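Local coordinates for putative uncharacterized protein (Mycobacterium avium, PDB 2Z6V) that is of unknown cellular function but, as the sulfotransferase STF9, probably transfers a sulfuryl group from the donor PAPS to an acceptor molecule, at residues A[109-114]-A[246-251]; A[115-120]-A[269-274]; A[333-338]-A[406-411]. One frame throughout, in Å; residues are numbered along the deposited sequence.

Contact 1 (A[109-114]-A[246-251]); sequences LIVLGM and SLKMPS. With PLM (palmitic acid), chain C.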
loop_
_atom_site.group_PDB
_atom_site.type_symbol
_atom_site.label_atom_id
_atom_site.label_comp_id
_atom_site.label_asym_id
_atom_site.label_seq_id
_atom_site.Cartn_x
_atom_site.Cartn_y
_atom_site.Cartn_z
ATOM N N LEU A 109 10.578 9.958 -3.574
ATOM C CA LEU A 109 10.444 10.077 -2.134
ATOM C C LEU A 109 9.559 8.901 -1.748
ATOM O O LEU A 109 8.414 8.833 -2.182
ATOM C CB LEU A 109 9.766 11.406 -1.816
ATOM C CG LEU A 109 9.903 12.011 -0.427
ATOM C CD1 LEU A 109 11.357 11.964 0.030
ATOM C CD2 LEU A 109 9.391 13.446 -0.482
ATOM N N ILE A 110 10.083 7.972 -0.953
ATOM C CA ILE A 110 9.326 6.778 -0.579
ATOM C C ILE A 110 9.179 6.536 0.922
ATOM O O ILE A 110 10.176 6.444 1.642
ATOM C CB ILE A 110 9.968 5.514 -1.195
ATOM C CG1 ILE A 110 10.156 5.701 -2.701
ATOM C CG2 ILE A 110 9.091 4.302 -0.926
ATOM C CD1 ILE A 110 10.739 4.486 -3.414
ATOM N N VAL A 111 7.936 6.408 1.385
ATOM C CA VAL A 111 7.653 6.166 2.805
ATOM C C VAL A 111 7.450 4.670 3.069
ATOM O O VAL A 111 6.647 4.019 2.406
ATOM C CB VAL A 111 6.381 6.927 3.267
ATOM C CG1 VAL A 111 6.103 6.636 4.740
ATOM C CG2 VAL A 111 6.552 8.419 3.035
ATOM N N LEU A 112 8.175 4.134 4.045
ATOM C CA LEU A 112 8.091 2.714 4.366
ATOM C C LEU A 112 8.128 2.486 5.869
ATOM O O LEU A 112 8.300 3.425 6.642
ATOM C CB LEU A 112 9.254 1.975 3.700
ATOM C CG LEU A 112 10.660 2.508 4.024
ATOM C CD1 LEU A 112 11.137 1.951 5.363
ATOM C CD2 LEU A 112 11.629 2.113 2.919
ATOM N N GLY A 113 7.974 1.233 6.277
ATOM C CA GLY A 113 7.997 0.910 7.694
ATOM C C GLY A 113 6.912 -0.089 8.042
ATOM O O GLY A 113 6.517 -0.898 7.204
ATOM N N MET A 114 6.428 -0.046 9.276
ATOM C CA MET A 114 5.369 -0.961 9.688
ATOM C C MET A 114 4.020 -0.391 9.272
ATOM O O MET A 114 3.884 0.813 9.023
ATOM C CB MET A 114 5.324 -1.120 11.207
ATOM C CG MET A 114 6.603 -1.541 11.891
ATOM S SD MET A 114 6.349 -1.636 13.691
ATOM C CE MET A 114 6.284 0.127 14.119
ATOM N N SER A 246 6.280 10.910 -5.096
ATOM C CA SER A 246 6.131 10.773 -3.655
ATOM C C SER A 246 5.355 9.470 -3.525
ATOM O O SER A 246 4.204 9.394 -3.935
ATOM C CB SER A 246 5.318 11.926 -3.073
ATOM O OG SER A 246 4.964 11.638 -1.733
ATOM N N LEU A 247 5.983 8.444 -2.972
ATOM C CA LEU A 247 5.331 7.147 -2.858
ATOM C C LEU A 247 5.279 6.633 -1.440
ATOM O O LEU A 247 6.038 7.086 -0.577
ATOM C CB LEU A 247 6.061 6.131 -3.729
ATOM C CG LEU A 247 6.279 6.605 -5.163
ATOM C CD1 LEU A 247 7.305 5.727 -5.862
ATOM C CD2 LEU A 247 4.949 6.591 -5.886
ATOM N N LYS A 248 4.374 5.679 -1.216
ATOM C CA LYS A 248 4.196 5.064 0.089
ATOM C C LYS A 248 3.678 3.633 0.006
ATOM O O LYS A 248 2.908 3.284 -0.886
ATOM C CB LYS A 248 3.227 5.886 0.946
ATOM C CG LYS A 248 2.956 5.267 2.311
ATOM C CD LYS A 248 2.224 6.203 3.265
ATOM C CE LYS A 248 0.737 6.300 2.954
ATOM N NZ LYS A 248 0.004 7.115 3.975
ATOM N N MET A 249 4.126 2.820 0.958
ATOM C CA MET A 249 3.725 1.426 1.116
ATOM C C MET A 249 4.565 0.843 2.235
ATOM O O MET A 249 5.781 0.718 2.108
ATOM C CB MET A 249 3.939 0.598 -0.151
ATOM C CG MET A 249 3.509 -0.849 0.052
ATOM S SD MET A 249 3.574 -1.909 -1.398
ATOM C CE MET A 249 5.165 -2.712 -1.193
ATOM N N PRO A 250 3.926 0.489 3.360
ATOM C CA PRO A 250 4.646 -0.084 4.502
ATOM C C PRO A 250 5.589 -1.235 4.157
ATOM O O PRO A 250 6.771 -1.182 4.497
ATOM C CB PRO A 250 3.517 -0.505 5.445
ATOM C CG PRO A 250 2.485 0.560 5.214
ATOM C CD PRO A 250 2.512 0.746 3.700
ATOM N N SER A 251 5.085 -2.260 3.471
ATOM C CA SER A 251 5.919 -3.415 3.129
ATOM C C SER A 251 7.098 -3.127 2.198
ATOM O O SER A 251 7.807 -4.050 1.799
ATOM C CB SER A 251 5.073 -4.572 2.566
ATOM O OG SER A 251 4.286 -4.162 1.464
HETATM C C1 PLM C . -2.134 -8.914 4.964
HETATM O O1 PLM C . -1.739 -9.984 5.476
HETATM O O2 PLM C . -2.703 -8.798 3.857
HETATM C C2 PLM C . -1.907 -7.624 5.755
HETATM C C3 PLM C . -0.461 -7.521 6.245
HETATM C C4 PLM C . -0.167 -6.182 6.925
HETATM C C5 PLM C . -0.374 -5.004 5.969
HETATM C C6 PLM C . -1.850 -4.619 5.849
HETATM C C7 PLM C . -2.057 -3.671 4.668
HETATM C C8 PLM C . -1.941 -4.426 3.343
HETATM C C9 PLM C . -1.193 -3.575 2.315
HETATM C CA PLM C . -1.802 -2.176 2.197
HETATM C CB PLM C . -0.808 -1.187 1.581
HETATM C CC PLM C . 0.486 -1.176 2.395
HETATM C CD PLM C . 1.371 -2.370 2.030
HETATM C CE PLM C . 2.385 -2.701 3.128
HETATM C CF PLM C . 1.658 -3.165 4.392
HETATM C CG PLM C . 2.635 -3.643 5.467
#

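Contact 2 (A[115-120]-A[269-274]); sequences PRTGTT and IWAHRD. With PLM (palmitic acid), chain C; SO4 (sulfate ion), chain B.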
loop_
_atom_site.group_PDB
_atom_site.type_symbol
_atom_site.label_atom_id
_atom_site.label_comp_id
_atom_site.label_asym_id
_atom_site.label_seq_id
_atom_site.Cartn_x
_atom_site.Cartn_y
_atom_site.Cartn_z
ATOM N N PRO A 115 3.002 -1.259 9.160
ATOM C CA PRO A 115 1.688 -0.729 8.786
ATOM C C PRO A 115 1.104 -0.138 10.073
ATOM O O PRO A 115 1.573 -0.455 11.171
ATOM C CB PRO A 115 0.937 -1.972 8.312
ATOM C CG PRO A 115 1.543 -3.066 9.145
ATOM C CD PRO A 115 3.017 -2.734 9.113
ATOM N N ARG A 116 0.114 0.735 9.951
ATOM C CA ARG A 116 -0.512 1.330 11.131
ATOM C C ARG A 116 0.378 2.333 11.862
ATOM O O ARG A 116 0.272 2.481 13.078
ATOM C CB ARG A 116 -0.937 0.233 12.122
ATOM C CG ARG A 116 -1.596 -0.970 11.473
ATOM C CD ARG A 116 -2.658 -0.519 10.491
ATOM N NE ARG A 116 -3.616 0.370 11.135
ATOM C CZ ARG A 116 -4.524 1.084 10.484
ATOM N NH1 ARG A 116 -4.599 1.021 9.162
ATOM N NH2 ARG A 116 -5.362 1.855 11.163
ATOM N N THR A 117 1.248 3.023 11.132
ATOM C CA THR A 117 2.126 4.010 11.745
ATOM C C THR A 117 1.535 5.416 11.721
ATOM O O THR A 117 2.167 6.358 12.199
ATOM C CB THR A 117 3.507 4.050 11.054
ATOM O OG1 THR A 117 3.330 3.984 9.636
ATOM C CG2 THR A 117 4.378 2.894 11.519
ATOM N N GLY A 118 0.331 5.550 11.162
ATOM C CA GLY A 118 -0.348 6.840 11.092
ATOM C C GLY A 118 0.335 7.873 10.215
ATOM O O GLY A 118 0.451 9.037 10.588
ATOM N N THR A 119 0.758 7.442 9.032
ATOM C CA THR A 119 1.470 8.285 8.075
ATOM C C THR A 119 0.574 9.096 7.154
ATOM O O THR A 119 1.050 9.972 6.435
ATOM C CB THR A 119 2.394 7.422 7.185
ATOM O OG1 THR A 119 1.600 6.623 6.289
ATOM C CG2 THR A 119 3.245 6.496 8.053
ATOM N N THR A 120 -0.716 8.800 7.165
ATOM C CA THR A 120 -1.663 9.500 6.310
ATOM C C THR A 120 -1.372 10.991 6.089
ATOM O O THR A 120 -1.295 11.434 4.945
ATOM C CB THR A 120 -3.104 9.336 6.848
ATOM O OG1 THR A 120 -3.989 10.181 6.099
ATOM C CG2 THR A 120 -3.175 9.697 8.335
ATOM N N ILE A 269 11.978 7.539 3.470
ATOM C CA ILE A 269 11.402 8.112 4.677
ATOM C C ILE A 269 10.878 6.936 5.480
ATOM O O ILE A 269 9.926 6.287 5.074
ATOM C CB ILE A 269 10.216 9.048 4.369
ATOM C CG1 ILE A 269 10.678 10.232 3.521
ATOM C CG2 ILE A 269 9.597 9.541 5.668
ATOM C CD1 ILE A 269 9.562 11.150 3.129
ATOM N N TRP A 270 11.519 6.648 6.602
ATOM C CA TRP A 270 11.107 5.547 7.463
ATOM C C TRP A 270 10.104 6.107 8.481
ATOM O O TRP A 270 10.428 7.017 9.250
ATOM C CB TRP A 270 12.336 4.981 8.181
ATOM C CG TRP A 270 12.136 3.656 8.858
ATOM C CD1 TRP A 270 10.968 3.149 9.348
ATOM C CD2 TRP A 270 13.155 2.699 9.181
ATOM N NE1 TRP A 270 11.196 1.936 9.961
ATOM C CE2 TRP A 270 12.529 1.637 9.873
ATOM C CE3 TRP A 270 14.539 2.638 8.956
ATOM C CZ2 TRP A 270 13.239 0.521 10.343
ATOM C CZ3 TRP A 270 15.249 1.527 9.425
ATOM C CH2 TRP A 270 14.594 0.484 10.110
ATOM N N ALA A 271 8.881 5.577 8.468
ATOM C CA ALA A 271 7.827 6.029 9.389
ATOM C C ALA A 271 7.824 5.180 10.656
ATOM O O ALA A 271 7.788 3.957 10.586
ATOM C CB ALA A 271 6.468 5.950 8.705
ATOM N N HIS A 272 7.851 5.839 11.810
ATOM C CA HIS A 272 7.883 5.139 13.091
ATOM C C HIS A 272 6.680 5.380 13.991
ATOM O O HIS A 272 5.997 6.403 13.898
ATOM C CB HIS A 272 9.143 5.529 13.871
ATOM C CG HIS A 272 10.418 5.246 13.143
ATOM N ND1 HIS A 272 10.887 3.966 12.936
ATOM C CD2 HIS A 272 11.307 6.076 12.548
ATOM C CE1 HIS A 272 12.011 4.021 12.244
ATOM N NE2 HIS A 272 12.286 5.289 11.994
ATOM N N ARG A 273 6.446 4.423 14.879
ATOM C CA ARG A 273 5.361 4.497 15.843
ATOM C C ARG A 273 5.491 3.325 16.804
ATOM O O ARG A 273 6.160 2.334 16.495
ATOM C CB ARG A 273 3.997 4.437 15.147
ATOM C CG ARG A 273 2.831 4.538 16.122
ATOM C CD ARG A 273 1.486 4.707 15.430
ATOM N NE ARG A 273 0.413 4.904 16.400
ATOM C CZ ARG A 273 -0.867 5.093 16.087
ATOM N NH1 ARG A 273 -1.255 5.111 14.817
ATOM N NH2 ARG A 273 -1.764 5.270 17.050
ATOM N N ASP A 274 4.870 3.464 17.974
ATOM C CA ASP A 274 4.857 2.423 18.999
ATOM C C ASP A 274 4.595 1.091 18.285
ATOM O O ASP A 274 3.524 0.887 17.718
ATOM C CB ASP A 274 3.723 2.725 19.984
ATOM C CG ASP A 274 3.694 1.778 21.159
ATOM O OD1 ASP A 274 3.920 0.561 20.960
ATOM O OD2 ASP A 274 3.425 2.261 22.283
HETATM C C1 PLM C . -2.134 -8.914 4.964
HETATM O O1 PLM C . -1.739 -9.984 5.476
HETATM O O2 PLM C . -2.703 -8.798 3.857
HETATM C C2 PLM C . -1.907 -7.624 5.755
HETATM C C3 PLM C . -0.461 -7.521 6.245
HETATM C C4 PLM C . -0.167 -6.182 6.925
HETATM C C5 PLM C . -0.374 -5.004 5.969
HETATM C C6 PLM C . -1.850 -4.619 5.849
HETATM C C7 PLM C . -2.057 -3.671 4.668
HETATM C C8 PLM C . -1.941 -4.426 3.343
HETATM C C9 PLM C . -1.193 -3.575 2.315
HETATM C CA PLM C . -1.802 -2.176 2.197
HETATM C CB PLM C . -0.808 -1.187 1.581
HETATM C CC PLM C . 0.486 -1.176 2.395
HETATM C CD PLM C . 1.371 -2.370 2.030
HETATM C CE PLM C . 2.385 -2.701 3.128
HETATM C CF PLM C . 1.658 -3.165 4.392
HETATM C CG PLM C . 2.635 -3.643 5.467
HETATM S S SO4 B . -1.576 4.389 8.305
HETATM O O1 SO4 B . -1.914 4.170 9.727
HETATM O O2 SO4 B . -0.437 3.532 7.913
HETATM O O3 SO4 B . -2.750 4.063 7.474
HETATM O O4 SO4 B . -1.220 5.803 8.095
#

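Contact 3 (A[333-338]-A[406-411]); sequences HMYYHE and FDIELE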
loop_
_atom_site.group_PDB
_atom_site.type_symbol
_atom_site.label_atom_id
_atom_site.label_comp_id
_atom_site.label_asym_id
_atom_site.label_seq_id
_atom_site.Cartn_x
_atom_site.Cartn_y
_atom_site.Cartn_z
ATOM N N HIS A 333 13.796 9.967 9.408
ATOM C CA HIS A 333 12.917 9.310 10.358
ATOM C C HIS A 333 11.737 10.144 10.790
ATOM O O HIS A 333 11.869 11.170 11.448
ATOM C CB HIS A 333 13.716 8.812 11.561
ATOM C CG HIS A 333 14.724 7.776 11.191
ATOM N ND1 HIS A 333 16.083 8.002 11.254
ATOM C CD2 HIS A 333 14.571 6.544 10.653
ATOM C CE1 HIS A 333 16.722 6.954 10.766
ATOM N NE2 HIS A 333 15.827 6.056 10.393
ATOM N N MET A 334 10.567 9.676 10.392
ATOM C CA MET A 334 9.326 10.349 10.705
ATOM C C MET A 334 8.625 9.605 11.838
ATOM O O MET A 334 8.198 8.463 11.679
ATOM C CB MET A 334 8.459 10.384 9.454
ATOM C CG MET A 334 7.148 11.090 9.617
ATOM S SD MET A 334 6.300 11.017 8.052
ATOM C CE MET A 334 5.691 9.310 8.072
ATOM N N TYR A 335 8.526 10.263 12.986
ATOM C CA TYR A 335 7.897 9.679 14.160
ATOM C C TYR A 335 6.443 10.097 14.275
ATOM O O TYR A 335 6.095 11.257 14.055
ATOM C CB TYR A 335 8.649 10.106 15.421
ATOM C CG TYR A 335 10.066 9.580 15.490
ATOM C CD1 TYR A 335 10.343 8.334 16.056
ATOM C CD2 TYR A 335 11.128 10.316 14.962
ATOM C CE1 TYR A 335 11.651 7.834 16.099
ATOM C CE2 TYR A 335 12.433 9.826 14.996
ATOM C CZ TYR A 335 12.690 8.588 15.566
ATOM O OH TYR A 335 13.983 8.114 15.609
ATOM N N TYR A 336 5.595 9.136 14.619
ATOM C CA TYR A 336 4.171 9.395 14.789
ATOM C C TYR A 336 3.941 10.524 15.794
ATOM O O TYR A 336 3.146 11.439 15.550
ATOM C CB TYR A 336 3.472 8.129 15.281
ATOM C CG TYR A 336 2.017 8.328 15.609
ATOM C CD1 TYR A 336 1.098 8.654 14.614
ATOM C CD2 TYR A 336 1.554 8.202 16.919
ATOM C CE1 TYR A 336 -0.251 8.850 14.914
ATOM C CE2 TYR A 336 0.209 8.398 17.230
ATOM C CZ TYR A 336 -0.686 8.718 16.222
ATOM O OH TYR A 336 -2.018 8.896 16.515
ATOM N N HIS A 337 4.644 10.464 16.921
ATOM C CA HIS A 337 4.474 11.477 17.940
ATOM C C HIS A 337 4.871 12.871 17.475
ATOM O O HIS A 337 4.329 13.857 17.956
ATOM C CB HIS A 337 5.222 11.096 19.228
ATOM C CG HIS A 337 6.713 11.009 19.084
ATOM N ND1 HIS A 337 7.372 9.822 18.841
ATOM C CD2 HIS A 337 7.675 11.956 19.197
ATOM C CE1 HIS A 337 8.674 10.041 18.815
ATOM N NE2 HIS A 337 8.884 11.327 19.029
ATOM N N GLU A 338 5.804 12.959 16.534
ATOM C CA GLU A 338 6.230 14.260 16.023
ATOM C C GLU A 338 5.239 14.754 14.984
ATOM O O GLU A 338 5.006 15.953 14.840
ATOM C CB GLU A 338 7.630 14.170 15.403
ATOM C CG GLU A 338 8.771 14.402 16.392
ATOM C CD GLU A 338 10.152 14.291 15.748
ATOM O OE1 GLU A 338 10.340 14.821 14.628
ATOM O OE2 GLU A 338 11.054 13.682 16.371
ATOM N N PHE A 406 15.891 3.332 17.583
ATOM C CA PHE A 406 15.042 4.488 17.303
ATOM C C PHE A 406 14.304 4.963 18.550
ATOM O O PHE A 406 13.693 4.171 19.261
ATOM C CB PHE A 406 14.039 4.145 16.202
ATOM C CG PHE A 406 14.676 3.837 14.881
ATOM C CD1 PHE A 406 15.373 4.818 14.189
ATOM C CD2 PHE A 406 14.584 2.563 14.329
ATOM C CE1 PHE A 406 15.972 4.540 12.963
ATOM C CE2 PHE A 406 15.180 2.270 13.098
ATOM C CZ PHE A 406 15.875 3.262 12.413
ATOM N N ASP A 407 14.361 6.264 18.802
ATOM C CA ASP A 407 13.731 6.861 19.970
ATOM C C ASP A 407 12.235 7.071 19.766
ATOM O O ASP A 407 11.788 8.177 19.441
ATOM C CB ASP A 407 14.423 8.190 20.285
ATOM C CG ASP A 407 13.833 8.889 21.492
ATOM O OD1 ASP A 407 13.724 8.244 22.561
ATOM O OD2 ASP A 407 13.486 10.088 21.368
ATOM N N ILE A 408 11.462 6.008 19.973
ATOM C CA ILE A 408 10.017 6.064 19.785
ATOM C C ILE A 408 9.236 6.275 21.073
ATOM O O ILE A 408 9.412 5.547 22.052
ATOM C CB ILE A 408 9.499 4.781 19.108
ATOM C CG1 ILE A 408 10.150 4.628 17.730
ATOM C CG2 ILE A 408 7.975 4.828 19.000
ATOM C CD1 ILE A 408 9.737 3.380 16.990
ATOM N N GLU A 409 8.358 7.272 21.051
ATOM C CA GLU A 409 7.525 7.616 22.197
ATOM C C GLU A 409 6.345 6.645 22.272
ATOM O O GLU A 409 5.449 6.680 21.437
ATOM C CB GLU A 409 7.032 9.053 22.035
ATOM C CG GLU A 409 6.416 9.677 23.266
ATOM C CD GLU A 409 6.379 11.196 23.167
ATOM O OE1 GLU A 409 7.460 11.802 22.979
ATOM O OE2 GLU A 409 5.278 11.781 23.273
ATOM N N LEU A 410 6.347 5.777 23.275
ATOM C CA LEU A 410 5.282 4.793 23.416
ATOM C C LEU A 410 3.943 5.358 23.883
ATOM O O LEU A 410 3.885 6.390 24.556
ATOM C CB LEU A 410 5.731 3.682 24.364
ATOM C CG LEU A 410 6.984 2.924 23.917
ATOM C CD1 LEU A 410 7.280 1.818 24.917
ATOM C CD2 LEU A 410 6.777 2.341 22.520
ATOM N N GLU A 411 2.870 4.664 23.510
ATOM C CA GLU A 411 1.503 5.055 23.862
ATOM C C GLU A 411 0.874 3.962 24.737
ATOM O O GLU A 411 -0.339 3.757 24.709
ATOM C CB GLU A 411 0.670 5.207 22.587
ATOM C CG GLU A 411 1.284 6.094 21.518
ATOM C CD GLU A 411 0.633 5.898 20.155
ATOM O OE1 GLU A 411 0.844 4.835 19.537
ATOM O OE2 GLU A 411 -0.097 6.801 19.699
HETATM O O HOH W 1 11.958 11.814 19.094
#

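Contact 1 (A[109-114]-A[246-251])
The flat groups joining L109–V111 to S246–K248 are their peptide units, which meet through N-H and C=O groups as two parallel strands. On one face of this pair I110 lies beside L247, and on the other L109 and V111 lie beside S246 and K248. L247 N donates to L109 O at 2.6 Å, and V111 N returns a bond to L247 O at 2.8 Å. M249 N then reaches V111 O at 3.1 Å. Beyond this the pairing shifts by one residue: G113 N binds not M249 but P250 O, at 3.2 Å, arriving in the carbonyl plane on a lone pair.

Beta-branched and leucine side chains suit the buried middle of the sheet. I110 CG1 packs 4.2 Å from L247 CB, while V111 CB rests against K248 CG at 3.9 Å, the two side chains running alongside each other. K248 starts with CG anti to its backbone N (chi1 178°) and bends farther out, so that its aliphatic part covers V111 while NZ leaves the strand pair to bond T119 OG1. G113 combines a positive phi (138°) with an extended psi, a conformation easily reached only without a CB. The hydroxyl of S253 lies within bonding distance of both G113 O and P250 O and can share, or switch, its one hydrogen between these two acceptors, which probably helps them tolerate their closeness. The ring of P250 and the chain of M249 form an apolar surface against the bound palmitic acid.

Backbone bonding thus fixes the strand pair, and at its C-terminal end the contact meets palmitic acid at M249 and P250, while K248 places NZ beside T119 and near the bound sulfate, consistent with a sulfotransferase donor site.

Contact 2 (A[115-120]-A[269-274])
T117 and R273 pass flank to flank, their side chains pointing contrary ways. T117 lays CG2 against R273 CB at 4.0 Å and also brings this methyl to A271 O, 3.7 Å away. Its hydroxyl is turned to M114 O, a hydrogen bond that closes the turn onto M114, just past the strand; threonine suits the place by offering a methyl to the neighbour and a hydroxyl to its own turn.

R273 runs straight from CG to NE, with CG anti to its own N (chi1 -179°); the extended chain takes CD past R116 O at 3.5 Å and brings the guanidinium beside G118, whose N lies at its edge, near its plane, without a hydrogen bond between them. E411 holds NE in a salt bridge, and Y336 adds a cation-pi contact. A271, small enough to let the loop come close, packs its CB on T119 CG2; T119 OG1 meanwhile is bonded to K248 NZ.

The loop also holds a sulfate, probably from the crystallisation liquor. G118 N donates to its O1 at 3.0 Å, and T120 N to its O4 at 3.2 Å, with weaker bonds from T119 N and OG1 to that same O4. G118 has positive phi (66°), a conformation glycine adopts easily. The R116 guanidinium offers a face, with O1 4.1 Å above its plane, while its NE is bonded to S281 OG.

Backbone N-H groups, arginine charge and the start of helix 120-126 together would stabilise an anion. The PRTGTT loop is consistent with the P-loop-like 5'-phosphosulfate-binding loop of sulfotransferases, and the sulfate probably marks where a donor phosphate or sulfuryl group would lie.

Contact 3 (A[333-338]-A[406-411])
Aromatic packing comes first. The rings of H333 and F406 meet obliquely, centroids 4.5 Å apart and planes at 56°, with F406 reaching over one face of the histidine. Y335 takes the side chain of I408 at its ring edge, CE1 to CG1 being 3.9 Å, an apolar contact suited to a flat ring and a branched aliphatic chain. H337 is sandwiched: E409 CB makes a CH-pi contact 3.6 Å from its centroid, and Y335 CB lies over the opposite face. With CG between the backbone N and the carbonyl carbon (chi1 64°), the imidazole stands against E409, whose carboxylate is nearly parallel to it at 15°. OE2 of that glutamate is held by R341.

Polar contacts are fewer. One water joins H337 NE2, at 3.1 Å, to D407 OD2, to which it donates at 3.2 Å; its bond to E338 OE2 is weak. E411 OE2 sits at the edge of the Y336 ring, near its plane, where the ring hydrogens are slightly positive.

D407 centres an inverse gamma turn, and Y335 is the N-cap of helix 336-341. The arrangement is that of a C-terminal tail, following helix 392-405, laid along the strand-to-helix junction at an outermost strand of a parallel alpha/beta sheet.

Overall arrangement
Contacts 1 and 2 meet on neighbouring strands of the parallel sheet, 109-113 and 267-272, and their segments alternate along the chain; contact 3 lies at the far strand, 331-335, joined to contact 2 by backbone bonding between H272 and M334. Contact 1 is buried and rests on regular backbone hydrogen bonds with aliphatic cover. Contact 2, partly buried, has no hydrogen bond between its segments and instead frames an anion site. Contact 3, its centre about 21 Å from the centre of the chain, relies on aromatic rings, carboxylates and a water. D274 bonds the backbone of E411, linking contact 2 to the tail.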